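Local coordinates for protein dTDP Sugar Isomerase (Desulfovibrio desulfuricans subsp. desulfuricans str. G20, PDB 3EJK) that probably catalyses the 3,5-epimerisation of dTDP-4-dehydro-6-deoxy-alpha-D-glucose to dTDP-4-dehydro-beta-L-rhamnose, a step toward activated L-rhamnose, at residues P37-L42 and R109-L115; C84-Y90 and W123-T129; S50-E54 and C139-H144. All blocks are in the same frame, centred on the assembly; numbering follows the deposited sequence.

Contact 1 (P37-L42 and R109-L115); sequences PVLHML and RPDNYRL
In the larger antiparallel sheet of this cupin-family protein, strands 38-43 and 114-118 both pair with strand 24-31, and the turn before the second brings up Tyr-113. Side chains meet over one side of strand 24-31 without direct backbone pairing: the CA atoms of Leu-39 and Tyr-113 are 8.8 Å apart. Tyr-113, centre of an inverse gamma turn, carries the one hydrogen bond between the segments. With CG anti to the backbone N (chi1 -170°) its ring reaches strand 38-43, and OH donates to the His-40 O over 2.8 Å, the donor tilted 34° from the carbonyl plane. Beside this bond, Leu-39 CB lies 3.8 Å from Tyr-113 CZ. The Leu-39 methyl CD1 sits over one face of the Arg-109 guanidinium, nearer its rim, 3.6 Å from NE, while Pro-37 CG approaches NH1 at 3.9 Å. A bend at chi3 (-82°) turns that guanidinium across the leucine; its NH2 bonds to Pro-81 O and forms a salt bridge with Glu-59 of the second subunit. Farther along, Leu-115 CD1 meets the CE of selenomethionine Met-41 at 4.1 Å, and its CD2 touches Leu-42 CD1. The chemistry therefore divides: apolar packing at the Leu-115 end, one buried phenol-to-carbonyl bond in the middle, and at the Arg-109 end a cation whose face rests on a methyl while its nitrogens serve polar partners, one of them across the dimer interface.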
loop_
_atom_site.group_PDB
_atom_site.type_symbol
_atom_site.label_atom_id
_atom_site.label_comp_id
_atom_site.label_asym_id
_atom_site.label_seq_id
_atom_site.Cartn_x
_atom_site.Cartn_y
_atom_site.Cartn_z
ATOM N N PRO A 37 -3.249 -2.510 13.621
ATOM C CA PRO A 37 -1.885 -2.937 13.413
ATOM C C PRO A 37 -1.148 -2.274 12.292
ATOM O O PRO A 37 -1.730 -1.709 11.365
ATOM C CB PRO A 37 -2.047 -4.433 13.099
ATOM C CG PRO A 37 -3.379 -4.516 12.427
ATOM C CD PRO A 37 -4.220 -3.542 13.213
ATOM N N VAL A 38 0.162 -2.363 12.437
ATOM C CA VAL A 38 1.115 -1.940 11.410
ATOM C C VAL A 38 1.454 -3.192 10.611
ATOM O O VAL A 38 1.786 -4.257 11.165
ATOM C CB VAL A 38 2.375 -1.319 12.020
ATOM C CG1 VAL A 38 3.451 -1.139 10.984
ATOM C CG2 VAL A 38 2.029 0.010 12.721
ATOM N N LEU A 39 1.326 -3.056 9.306
ATOM C CA LEU A 39 1.562 -4.150 8.388
ATOM C C LEU A 39 2.759 -3.886 7.504
ATOM O O LEU A 39 2.776 -2.944 6.716
ATOM C CB LEU A 39 0.328 -4.361 7.526
ATOM C CG LEU A 39 -0.995 -4.421 8.290
ATOM C CD1 LEU A 39 -2.170 -4.427 7.335
ATOM C CD2 LEU A 39 -0.981 -5.653 9.198
ATOM N N HIS A 40 3.764 -4.739 7.633
ATOM C CA HIS A 40 4.945 -4.591 6.789
ATOM C C HIS A 40 4.711 -5.056 5.371
ATOM O O HIS A 40 3.788 -5.798 5.069
ATOM C CB HIS A 40 6.176 -5.321 7.320
ATOM C CG HIS A 40 6.760 -4.689 8.538
ATOM N ND1 HIS A 40 7.733 -5.293 9.297
ATOM C CD2 HIS A 40 6.461 -3.528 9.164
ATOM C CE1 HIS A 40 8.059 -4.502 10.304
ATOM N NE2 HIS A 40 7.285 -3.433 10.260
HETATM N N MSE A 41 5.590 -4.574 4.514
HETATM C CA MSE A 41 5.615 -5.002 3.129
HETATM C C MSE A 41 7.041 -5.222 2.610
HETATM O O MSE A 41 7.443 -6.350 2.275
HETATM C CB MSE A 41 4.880 -4.032 2.208
HETATM C CG MSE A 41 4.753 -4.636 0.842
HETATM SE SE MSE A 41 3.824 -3.557 -0.446
HETATM C CE MSE A 41 3.893 -4.798 -2.020
ATOM N N LEU A 42 7.801 -4.135 2.558
ATOM C CA LEU A 42 9.154 -4.209 2.013
ATOM C C LEU A 42 10.064 -3.109 2.509
ATOM O O LEU A 42 9.653 -1.967 2.699
ATOM C CB LEU A 42 9.054 -4.132 0.478
ATOM C CG LEU A 42 10.136 -4.663 -0.451
ATOM C CD1 LEU A 42 10.404 -6.156 -0.211
ATOM C CD2 LEU A 42 9.659 -4.375 -1.888
ATOM N N ARG A 109 -5.174 -11.184 5.282
ATOM C CA ARG A 109 -5.260 -11.311 6.731
ATOM C C ARG A 109 -6.460 -12.145 7.139
ATOM O O ARG A 109 -7.467 -12.151 6.452
ATOM C CB ARG A 109 -5.338 -9.927 7.388
ATOM C CG ARG A 109 -4.068 -9.146 7.232
ATOM C CD ARG A 109 -4.100 -7.948 8.169
ATOM N NE ARG A 109 -4.840 -6.867 7.579
ATOM C CZ ARG A 109 -5.487 -5.926 8.244
ATOM N NH1 ARG A 109 -5.567 -5.942 9.562
ATOM N NH2 ARG A 109 -6.090 -4.987 7.559
ATOM N N PRO A 110 -6.364 -12.806 8.301
ATOM C CA PRO A 110 -5.163 -12.605 9.095
ATOM C C PRO A 110 -4.129 -13.697 9.001
ATOM O O PRO A 110 -3.017 -13.531 9.498
ATOM C CB PRO A 110 -5.707 -12.634 10.512
ATOM C CG PRO A 110 -6.785 -13.660 10.441
ATOM C CD PRO A 110 -7.407 -13.512 9.062
ATOM N N ASP A 111 -4.482 -14.794 8.355
ATOM C CA ASP A 111 -3.602 -15.948 8.346
ATOM C C ASP A 111 -2.803 -16.136 7.086
ATOM O O ASP A 111 -1.978 -17.040 7.005
ATOM C CB ASP A 111 -4.400 -17.224 8.612
ATOM C CG ASP A 111 -5.095 -17.210 9.966
ATOM O OD1 ASP A 111 -4.599 -16.521 10.875
ATOM O OD2 ASP A 111 -6.117 -17.921 10.115
ATOM N N ASN A 112 -3.033 -15.272 6.116
ATOM C CA ASN A 112 -2.348 -15.387 4.840
ATOM C C ASN A 112 -1.679 -14.114 4.385
ATOM O O ASN A 112 -1.624 -13.817 3.183
ATOM C CB ASN A 112 -3.335 -15.847 3.787
ATOM C CG ASN A 112 -3.702 -17.316 3.944
ATOM O OD1 ASN A 112 -2.869 -18.197 3.777
ATOM N ND2 ASN A 112 -4.944 -17.575 4.268
ATOM N N TYR A 113 -1.228 -13.334 5.354
ATOM C CA TYR A 113 -0.564 -12.049 5.054
ATOM C C TYR A 113 0.916 -12.288 4.705
ATOM O O TYR A 113 1.798 -12.341 5.555
ATOM C CB TYR A 113 -0.757 -11.040 6.175
ATOM C CG TYR A 113 -0.276 -9.674 5.750
ATOM C CD1 TYR A 113 -0.900 -9.010 4.707
ATOM C CD2 TYR A 113 0.803 -9.056 6.375
ATOM C CE1 TYR A 113 -0.477 -7.772 4.298
ATOM C CE2 TYR A 113 1.245 -7.819 5.972
ATOM C CZ TYR A 113 0.596 -7.173 4.931
ATOM O OH TYR A 113 1.039 -5.950 4.492
ATOM N N ARG A 114 1.134 -12.496 3.417
ATOM C CA ARG A 114 2.453 -12.783 2.856
ATOM C C ARG A 114 2.739 -11.972 1.624
ATOM O O ARG A 114 1.855 -11.310 1.050
ATOM C CB ARG A 114 2.531 -14.247 2.487
ATOM C CG ARG A 114 2.166 -15.150 3.674
ATOM C CD ARG A 114 2.165 -16.603 3.298
ATOM N NE ARG A 114 2.079 -17.451 4.487
ATOM C CZ ARG A 114 0.996 -18.124 4.871
ATOM N NH1 ARG A 114 -0.112 -18.074 4.154
ATOM N NH2 ARG A 114 1.028 -18.869 5.973
ATOM N N LEU A 115 3.999 -12.051 1.227
ATOM C CA LEU A 115 4.488 -11.358 0.040
ATOM C C LEU A 115 4.694 -12.418 -1.050
ATOM O O LEU A 115 5.376 -13.413 -0.847
ATOM C CB LEU A 115 5.797 -10.621 0.312
ATOM C CG LEU A 115 6.220 -9.625 -0.782
ATOM C CD1 LEU A 115 5.350 -8.427 -0.696
ATOM C CD2 LEU A 115 7.695 -9.203 -0.623
#

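Contact 2 (C84-Y90 and W123-T129); sequences CIHVVLY and WYGFAAT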
loop_
_atom_site.group_PDB
_atom_site.type_symbol
_atom_site.label_atom_id
_atom_site.label_comp_id
_atom_site.label_asym_id
_atom_site.label_seq_id
_atom_site.Cartn_x
_atom_site.Cartn_y
_atom_site.Cartn_z
ATOM N N CYS A 84 -9.204 -10.213 0.963
ATOM C CA CYS A 84 -8.603 -11.481 0.600
ATOM C C CYS A 84 -8.701 -11.793 -0.850
ATOM O O CYS A 84 -9.737 -11.559 -1.463
ATOM C CB CYS A 84 -9.189 -12.572 1.493
ATOM S SG CYS A 84 -8.511 -14.217 1.318
ATOM N N ILE A 85 -7.615 -12.291 -1.425
ATOM C CA ILE A 85 -7.656 -12.703 -2.825
ATOM C C ILE A 85 -7.077 -14.072 -3.041
ATOM O O ILE A 85 -6.322 -14.617 -2.225
ATOM C CB ILE A 85 -6.896 -11.747 -3.819
ATOM C CG1 ILE A 85 -5.383 -11.892 -3.623
ATOM C CG2 ILE A 85 -7.421 -10.282 -3.733
ATOM C CD1 ILE A 85 -4.537 -11.047 -4.556
ATOM N N HIS A 86 -7.516 -14.620 -4.160
ATOM C CA HIS A 86 -7.012 -15.872 -4.698
ATOM C C HIS A 86 -6.224 -15.503 -5.934
ATOM O O HIS A 86 -6.747 -14.869 -6.855
ATOM C CB HIS A 86 -8.138 -16.854 -5.024
ATOM C CG HIS A 86 -8.641 -17.594 -3.828
ATOM N ND1 HIS A 86 -9.294 -18.807 -3.914
ATOM C CD2 HIS A 86 -8.503 -17.333 -2.502
ATOM C CE1 HIS A 86 -9.586 -19.232 -2.696
ATOM N NE2 HIS A 86 -9.107 -18.362 -1.822
ATOM N N VAL A 87 -4.945 -15.850 -5.913
ATOM C CA VAL A 87 -4.067 -15.618 -7.051
ATOM C C VAL A 87 -3.766 -16.937 -7.743
ATOM O O VAL A 87 -3.584 -17.962 -7.096
ATOM C CB VAL A 87 -2.704 -15.000 -6.643
ATOM C CG1 VAL A 87 -1.867 -14.676 -7.902
ATOM C CG2 VAL A 87 -2.880 -13.762 -5.768
ATOM N N VAL A 88 -3.761 -16.903 -9.067
ATOM C CA VAL A 88 -3.342 -18.054 -9.842
ATOM C C VAL A 88 -2.233 -17.641 -10.784
ATOM O O VAL A 88 -2.316 -16.624 -11.472
ATOM C CB VAL A 88 -4.469 -18.696 -10.655
ATOM C CG1 VAL A 88 -3.896 -19.789 -11.558
ATOM C CG2 VAL A 88 -5.578 -19.253 -9.748
ATOM N N LEU A 89 -1.188 -18.457 -10.793
ATOM C CA LEU A 89 -0.016 -18.241 -11.650
ATOM C C LEU A 89 0.053 -19.383 -12.643
ATOM O O LEU A 89 -0.249 -20.511 -12.310
ATOM C CB LEU A 89 1.284 -18.211 -10.823
ATOM C CG LEU A 89 1.369 -17.224 -9.648
ATOM C CD1 LEU A 89 2.811 -17.202 -9.132
ATOM C CD2 LEU A 89 0.955 -15.869 -10.099
ATOM N N TYR A 90 0.391 -19.044 -13.881
ATOM C CA TYR A 90 0.543 -20.021 -14.969
ATOM C C TYR A 90 1.848 -19.813 -15.713
ATOM O O TYR A 90 2.106 -18.746 -16.269
ATOM C CB TYR A 90 -0.612 -19.969 -15.955
ATOM C CG TYR A 90 -0.311 -20.790 -17.187
ATOM C CD1 TYR A 90 -0.141 -22.162 -17.098
ATOM C CD2 TYR A 90 -0.182 -20.190 -18.432
ATOM C CE1 TYR A 90 0.157 -22.913 -18.202
ATOM C CE2 TYR A 90 0.094 -20.945 -19.545
ATOM C CZ TYR A 90 0.266 -22.295 -19.422
ATOM O OH TYR A 90 0.561 -23.035 -20.526
ATOM N N TRP A 123 2.228 -15.714 -16.371
ATOM C CA TRP A 123 0.864 -15.179 -16.375
ATOM C C TRP A 123 0.283 -15.188 -14.979
ATOM O O TRP A 123 0.479 -16.129 -14.202
ATOM C CB TRP A 123 -0.071 -15.993 -17.260
ATOM C CG TRP A 123 0.171 -15.904 -18.740
ATOM C CD1 TRP A 123 0.822 -16.821 -19.521
ATOM C CD2 TRP A 123 -0.276 -14.873 -19.622
ATOM N NE1 TRP A 123 0.821 -16.412 -20.836
ATOM C CE2 TRP A 123 0.158 -15.215 -20.923
ATOM C CE3 TRP A 123 -0.988 -13.684 -19.442
ATOM C CZ2 TRP A 123 -0.103 -14.416 -22.022
ATOM C CZ3 TRP A 123 -1.239 -12.894 -20.546
ATOM C CH2 TRP A 123 -0.787 -13.250 -21.805
ATOM N N TYR A 124 -0.442 -14.125 -14.674
ATOM C CA TYR A 124 -1.134 -14.015 -13.391
ATOM C C TYR A 124 -2.538 -13.426 -13.483
ATOM O O TYR A 124 -2.887 -12.677 -14.366
ATOM C CB TYR A 124 -0.290 -13.297 -12.331
ATOM C CG TYR A 124 0.137 -11.889 -12.663
ATOM C CD1 TYR A 124 1.322 -11.641 -13.326
ATOM C CD2 TYR A 124 -0.633 -10.808 -12.274
ATOM C CE1 TYR A 124 1.723 -10.333 -13.618
ATOM C CE2 TYR A 124 -0.259 -9.509 -12.558
ATOM C CZ TYR A 124 0.923 -9.272 -13.227
ATOM O OH TYR A 124 1.302 -7.970 -13.511
ATOM N N GLY A 125 -3.345 -13.892 -12.556
ATOM C CA GLY A 125 -4.724 -13.451 -12.398
ATOM C C GLY A 125 -5.093 -13.536 -10.932
ATOM O O GLY A 125 -4.488 -14.290 -10.172
ATOM N N PHE A 126 -6.073 -12.745 -10.530
ATOM C CA PHE A 126 -6.521 -12.783 -9.137
ATOM C C PHE A 126 -7.945 -12.293 -8.987
ATOM O O PHE A 126 -8.469 -11.567 -9.836
ATOM C CB PHE A 126 -5.560 -12.010 -8.217
ATOM C CG PHE A 126 -5.291 -10.588 -8.650
ATOM C CD1 PHE A 126 -6.112 -9.562 -8.259
ATOM C CD2 PHE A 126 -4.199 -10.287 -9.450
ATOM C CE1 PHE A 126 -5.856 -8.254 -8.638
ATOM C CE2 PHE A 126 -3.943 -8.997 -9.844
ATOM C CZ PHE A 126 -4.780 -7.970 -9.441
ATOM N N ALA A 127 -8.559 -12.748 -7.906
ATOM C CA ALA A 127 -9.935 -12.404 -7.567
ATOM C C ALA A 127 -10.149 -12.264 -6.071
ATOM O O ALA A 127 -9.550 -12.963 -5.275
ATOM C CB ALA A 127 -10.898 -13.451 -8.131
ATOM N N ALA A 128 -11.048 -11.350 -5.729
ATOM C CA ALA A 128 -11.426 -11.101 -4.343
ATOM C C ALA A 128 -12.474 -12.102 -3.896
ATOM O O ALA A 128 -13.480 -12.319 -4.560
ATOM C CB ALA A 128 -11.963 -9.654 -4.156
ATOM N N THR A 129 -12.218 -12.699 -2.744
ATOM C CA THR A 129 -13.139 -13.656 -2.132
ATOM C C THR A 129 -13.965 -12.988 -1.053
ATOM O O THR A 129 -13.660 -11.897 -0.558
ATOM C CB THR A 129 -12.386 -14.837 -1.487
ATOM O OG1 THR A 129 -11.617 -14.349 -0.387
ATOM C CG2 THR A 129 -11.458 -15.514 -2.489
HETATM O O HOH W 1 -12.058 -9.815 0.128
#
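Strands 84-90 and 123-128 are antiparallel neighbours in the five-stranded sheet of the cupin beta-sandwich, their N-to-C directions 157° apart. Six successive pairs, from Ile-85 with Ala-128 to Tyr-90 with Trp-123, set the register, and the spacing of CA atoms alternates: 4.3 Å between those of the non-hydrogen-bonded pair Val-87 and Phe-126, 5.4 Å between those of the hydrogen-bonded pair Val-88 and Gly-125. Seven backbone bonds join the segments; Val-88 N to Gly-125 O, for example, spans 2.9 Å.

On the face bearing Ile-85, Val-87, Leu-89, Tyr-124 and Phe-126, the aliphatic chains fit against the roots of the rings. The CG of Phe-126 lies between the backbone N and the carbonyl carbon (chi1 54°), and that of Tyr-124 is placed likewise, which leads the rings away from strand 84-90 and leaves CB as the surface presented to it. Leu-89 CD2 settles against Tyr-124 CB at 3.6 Å. Phe-126 CB takes two bumps, Ile-85 CD1 at 3.9 Å and Val-87 CG2 at 4.0 Å, while its ring meets that of Phe-78 at about a right angle, in the sandwich interior. The Tyr-124 hydroxyl bonds to a citrate, probably from the crystallisation liquor.

On the opposite face, with His-86, Val-88, Tyr-90, Trp-123 and Ala-127, the relief is different. Gly-125 adds no side chain opposite Val-88, which packs on Trp-68 and Phe-161. At one end, the Tyr-90 and Trp-123 rings are nearly parallel but slid apart, barely overlapping; Trp-123 CD1 touches Tyr-90 CD2 at the edge of the tyrosine ring, 3.7 Å away. At the other, the Thr-129 methyl CG2 lies over one face of the His-86 ring, toward its rim, in a CH-pi contact, 3.7 Å from the ring centroid and 21° off its normal.

Contact 3 (S50-E54 and C139-H144); sequences SQFGE and CTDIPH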
loop_
_atom_site.group_PDB
_atom_site.type_symbol
_atom_site.label_atom_id
_atom_site.label_comp_id
_atom_site.label_asym_id
_atom_site.label_seq_id
_atom_site.Cartn_x
_atom_site.Cartn_y
_atom_site.Cartn_z
ATOM N N SER A 50 14.765 -5.912 -4.460
ATOM C CA SER A 50 15.768 -5.859 -5.520
ATOM C C SER A 50 16.001 -4.417 -5.970
ATOM O O SER A 50 17.090 -3.864 -5.876
ATOM C CB SER A 50 15.289 -6.667 -6.719
ATOM O OG SER A 50 16.283 -6.718 -7.734
ATOM N N GLN A 51 14.917 -3.830 -6.450
ATOM C CA GLN A 51 14.933 -2.503 -7.034
ATOM C C GLN A 51 13.566 -1.819 -6.993
ATOM O O GLN A 51 12.550 -2.462 -7.223
ATOM C CB GLN A 51 15.376 -2.723 -8.482
ATOM C CG GLN A 51 15.556 -1.520 -9.316
ATOM C CD GLN A 51 16.193 -1.874 -10.649
ATOM O OE1 GLN A 51 16.924 -2.858 -10.752
ATOM N NE2 GLN A 51 15.925 -1.072 -11.668
ATOM N N PHE A 52 13.563 -0.531 -6.728
ATOM C CA PHE A 52 12.316 0.264 -6.716
ATOM C C PHE A 52 11.932 0.866 -8.058
ATOM O O PHE A 52 12.607 1.741 -8.637
ATOM C CB PHE A 52 12.313 1.370 -5.654
ATOM C CG PHE A 52 11.019 2.129 -5.598
ATOM C CD1 PHE A 52 9.957 1.659 -4.860
ATOM C CD2 PHE A 52 10.864 3.305 -6.300
ATOM C CE1 PHE A 52 8.754 2.358 -4.823
ATOM C CE2 PHE A 52 9.676 4.002 -6.267
ATOM C CZ PHE A 52 8.612 3.522 -5.532
ATOM N N GLY A 53 10.804 0.390 -8.524
ATOM C CA GLY A 53 10.232 0.877 -9.770
ATOM C C GLY A 53 8.972 1.670 -9.496
ATOM O O GLY A 53 8.848 2.849 -9.868
ATOM N N GLU A 54 8.046 1.015 -8.812
ATOM C CA GLU A 54 6.759 1.643 -8.514
ATOM C C GLU A 54 5.999 0.951 -7.392
ATOM O O GLU A 54 6.182 -0.226 -7.119
ATOM C CB GLU A 54 5.903 1.671 -9.809
ATOM C CG GLU A 54 4.479 2.216 -9.654
ATOM C CD GLU A 54 3.729 2.399 -10.958
ATOM O OE1 GLU A 54 4.250 1.944 -12.014
ATOM O OE2 GLU A 54 2.617 3.016 -10.933
ATOM N N CYS A 139 4.585 -3.694 -5.377
ATOM C CA CYS A 139 5.815 -2.941 -5.449
ATOM C C CYS A 139 6.640 -3.609 -6.546
ATOM O O CYS A 139 7.182 -4.706 -6.365
ATOM C CB CYS A 139 6.569 -2.962 -4.123
ATOM S SG CYS A 139 8.050 -1.897 -4.112
ATOM N N THR A 140 6.713 -2.928 -7.682
ATOM C CA THR A 140 7.390 -3.462 -8.847
ATOM C C THR A 140 8.785 -2.874 -8.970
ATOM O O THR A 140 9.099 -1.796 -8.436
ATOM C CB THR A 140 6.581 -3.191 -10.101
ATOM O OG1 THR A 140 6.575 -1.791 -10.336
ATOM C CG2 THR A 140 5.179 -3.673 -9.917
ATOM N N ASP A 141 9.603 -3.609 -9.696
ATOM C CA ASP A 141 11.032 -3.296 -9.823
ATOM C C ASP A 141 11.296 -2.335 -10.949
ATOM O O ASP A 141 12.348 -1.713 -11.015
ATOM C CB ASP A 141 11.892 -4.556 -9.942
ATOM C CG ASP A 141 11.579 -5.388 -11.156
ATOM O OD1 ASP A 141 10.448 -5.340 -11.680
ATOM O OD2 ASP A 141 12.479 -6.130 -11.569
ATOM N N ILE A 142 10.331 -2.236 -11.840
ATOM C CA ILE A 142 10.381 -1.223 -12.893
ATOM C C ILE A 142 9.018 -0.567 -13.024
ATOM O O ILE A 142 7.993 -1.192 -12.779
ATOM C CB ILE A 142 10.840 -1.753 -14.274
ATOM C CG1 ILE A 142 9.902 -2.821 -14.795
ATOM C CG2 ILE A 142 12.248 -2.312 -14.179
ATOM C CD1 ILE A 142 10.303 -3.321 -16.192
ATOM N N PRO A 143 9.003 0.705 -13.404
ATOM C CA PRO A 143 7.709 1.339 -13.517
ATOM C C PRO A 143 6.943 0.847 -14.732
ATOM O O PRO A 143 7.496 0.233 -15.640
ATOM C CB PRO A 143 8.059 2.816 -13.651
ATOM C CG PRO A 143 9.403 2.839 -14.218
ATOM C CD PRO A 143 10.106 1.611 -13.759
ATOM N N HIS A 144 5.649 1.091 -14.694
ATOM C CA HIS A 144 4.796 0.704 -15.804
ATOM C C HIS A 144 5.159 1.422 -17.080
ATOM O O HIS A 144 5.332 2.622 -17.100
ATOM C CB HIS A 144 3.334 0.983 -15.510
ATOM C CG HIS A 144 2.442 0.627 -16.650
ATOM N ND1 HIS A 144 1.967 -0.653 -16.840
ATOM C CD2 HIS A 144 1.985 1.362 -17.692
ATOM C CE1 HIS A 144 1.229 -0.683 -17.935
ATOM N NE2 HIS A 144 1.231 0.524 -18.476
HETATM O O HOH W 2 10.287 -3.557 -6.073
HETATM O O HOH W 3 13.506 0.572 -11.658
HETATM O O HOH W 4 4.211 -0.793 -12.043
#
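Gly-53 and Glu-54 both bond to Thr-140 through the backbone, joining residues 50-54 to 139-144. Thr-140 O accepts two hydrogen bonds: Gly-53 N at 2.8 Å, in the carbonyl plane, and Glu-54 N at 3.0 Å, from above that plane. Thr-140 N returns a bond to Glu-54 O. Two consecutive residues thus face one. Gly-53 lies close against the turn, its CA 3.7 Å from Ile-142 N, with no side chain between the backbones.

Side-chain polar bonds extend the grip past the strand end. Glu-54, CG anti to the backbone N (chi1 176°) and extended beyond it, runs alongside Pro-143 to His-144, whose N donates to OE1 over 3.1 Å, nearly along the C-O axis. A water also donates to OE1 and to Thr-140 OG1, while that hydroxyl donates to Ile-142 O, bracing the turn. Glu-54 OE2 bonds to a glycerol, probably from the crystallisation liquor. A second water, in the conformer given, accepts from Gln-51 NE2 and donates to Asp-141 O, linking Gln-51 to the Asp-141 backbone. Asp-141 OD1 is taken up by Thr-75 N.

Weaker contacts fill the remainder. Gln-51 O receives a CA-H...O approach from Asp-141 CA at 3.1 Å, and Cys-139 SG stands obliquely to the Phe-52 ring, 4.1 Å from CD1. That ring stacks on Phe-49 of the second subunit, and Glu-54 pairs with a strand of that chain, placing the join at the dimer interface. Gly-53 and Glu-54 opposite Thr-140 form a classic beta bulge, here where strand 54-60 begins beside the end of strand 134-140.

Contacts 1 and 3 share the seven-stranded sheet and both touch the second subunit; contact 2 lies in the five-stranded sheet and meets no other protein chain of the assembly. Centres are about 17 Å apart for contacts 1 and 2, and about 20 Å for either with contact 3. Only contacts 1 and 3 touch, Met-41 CE lying 3.6 Å from Cys-139 N. The chain order is 37-42, 50-54, 84-90, 109-115, 123-129, 139-144: contact 2 is nested within contact 3, whereas contact 1 alternates with both. The interleaving, with strands 114-118, 123-128 and 134-140 consecutive, shows the chain shuttling between the two sheets, one of which continues into the dimer.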